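Local coordinates for uncharacterized protein (Chondromyces crocatus, PDB 6I86) that is of unknown function but is encoded in the crocagin gene cluster and probably takes part in making this ribosomally synthesised, modified peptide, at residues L12-S15 with T16-F20. Residues are numbered along the deposited sequence; the frame is centred on the assembly and turned at random.
Sequences LPAS and TWILF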
# COMPACT_ATOMS: atom_id res chain seq x y z
N LEU A 12 1.03 -8.80 -5.23
CA LEU A 12 1.52 -8.22 -6.47
C LEU A 12 3.04 -8.30 -6.51
O LEU A 12 3.68 -8.34 -5.45
CB LEU A 12 1.08 -6.76 -6.64
CG LEU A 12 0.87 -5.77 -5.49
CD1 LEU A 12 1.97 -5.83 -4.44
CD2 LEU A 12 0.78 -4.37 -6.07
N PRO A 13 3.63 -8.34 -7.70
CA PRO A 13 5.09 -8.23 -7.79
C PRO A 13 5.55 -6.79 -7.71
O PRO A 13 4.81 -5.86 -8.05
CB PRO A 13 5.39 -8.83 -9.17
CG PRO A 13 4.18 -8.47 -9.98
CD PRO A 13 3.01 -8.50 -9.02
N ALA A 14 6.79 -6.61 -7.27
CA ALA A 14 7.38 -5.28 -7.17
C ALA A 14 8.89 -5.43 -7.02
O ALA A 14 9.37 -6.35 -6.36
CB ALA A 14 6.80 -4.48 -6.01
N SER A 15 9.62 -4.50 -7.63
CA SER A 15 11.07 -4.45 -7.50
C SER A 15 11.56 -3.32 -6.61
O SER A 15 12.65 -3.44 -6.04
CB SER A 15 11.73 -4.32 -8.89
OG SER A 15 11.37 -3.10 -9.52
N THR A 16 10.80 -2.24 -6.48
CA THR A 16 11.22 -1.11 -5.65
C THR A 16 10.06 -0.54 -4.84
O THR A 16 10.09 -0.57 -3.61
CB THR A 16 11.86 -0.01 -6.50
OG1 THR A 16 11.00 0.29 -7.62
CG2 THR A 16 13.22 -0.43 -7.03
N TRP A 17 9.05 -0.00 -5.52
CA TRP A 17 7.99 0.75 -4.86
C TRP A 17 6.61 0.16 -5.17
O TRP A 17 6.27 -0.05 -6.34
CB TRP A 17 8.01 2.22 -5.29
CG TRP A 17 9.18 2.99 -4.78
CD1 TRP A 17 10.10 2.58 -3.86
CD2 TRP A 17 9.54 4.33 -5.14
NE1 TRP A 17 11.02 3.58 -3.63
CE2 TRP A 17 10.70 4.66 -4.41
CE3 TRP A 17 9.00 5.27 -6.01
CZ2 TRP A 17 11.32 5.90 -4.53
CZ3 TRP A 17 9.61 6.50 -6.13
CH2 TRP A 17 10.76 6.81 -5.39
N ILE A 18 5.83 -0.08 -4.12
CA ILE A 18 4.39 -0.29 -4.22
C ILE A 18 3.72 1.01 -3.80
O ILE A 18 4.09 1.59 -2.77
CB ILE A 18 3.93 -1.47 -3.35
CG1 ILE A 18 4.64 -2.75 -3.78
CG2 ILE A 18 2.42 -1.64 -3.45
CD1 ILE A 18 4.59 -3.86 -2.74
N LEU A 19 2.76 1.48 -4.59
CA LEU A 19 2.16 2.79 -4.39
C LEU A 19 0.67 2.66 -4.15
O LEU A 19 -0.03 1.98 -4.90
CB LEU A 19 2.42 3.69 -5.61
CG LEU A 19 3.88 3.85 -6.02
CD1 LEU A 19 3.99 4.49 -7.40
CD2 LEU A 19 4.66 4.65 -4.99
N PHE A 20 0.18 3.32 -3.10
CA PHE A 20 -1.23 3.34 -2.73
C PHE A 20 -1.76 4.75 -2.91
O PHE A 20 -1.12 5.72 -2.50
CB PHE A 20 -1.44 2.91 -1.28
CG PHE A 20 -1.41 1.43 -1.07
CD1 PHE A 20 -0.65 0.60 -1.87
CD2 PHE A 20 -2.17 0.85 -0.06
CE1 PHE A 20 -0.63 -0.76 -1.68
CE2 PHE A 20 -2.15 -0.51 0.14
CZ PHE A 20 -1.38 -1.32 -0.67
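I18 packs back onto A14 and L12 across the bend that joins strand 4-14 to strand 17-22. The two strands belong to different beta sheets, a five-stranded mixed one and a four-stranded antiparallel one. S15 and T16 link them. The short segments run at 127° to each other, and their axes come within 7.6 Å. No hydrogen bond joins the two arms; the contacts across the inside of the bend are between the apolar side chains of L12, A14 and I18.

I18 does most of this. From CB, the chain forks. CG1 sits beside the backbone N, anti to the carbonyl carbon (chi1 -59°), which turns this branch back to the preceding strand. CG1 meets the methyl of A14, with A14 CB 3.6 Å from I18 CG1. The extended second torsion (chi2 162°) carries CD1 on to L12, and I18 CD1 lies 3.7 Å from L12 CD1. I18 CD1 also stays near A14, 4.0 Å from A14 CB. The other branch, CG2, reaches the second methyl of L12 more loosely, with I18 CG2 4.1 Å from L12 CD2. Both methyls of L12 are thus used. With an alanine here, CG1, CG2 and CD1 would be gone, and a gap would probably open beside L12 and the A14 methyl at the junction of the two sheets.

L12 also touches T99 and L105, and I18 touches L54 of strand 51-55. W17 points away from the bend and packs on V39 and I42 of helix 38-47, and W17 NE1 hydrogen-bonds to Q55 OE1.

At the corner, polar groups take over. S15 OG hydrogen-bonds to D101 OD1, while T16 OG1 has a weak hydrogen bond with T100 OG1.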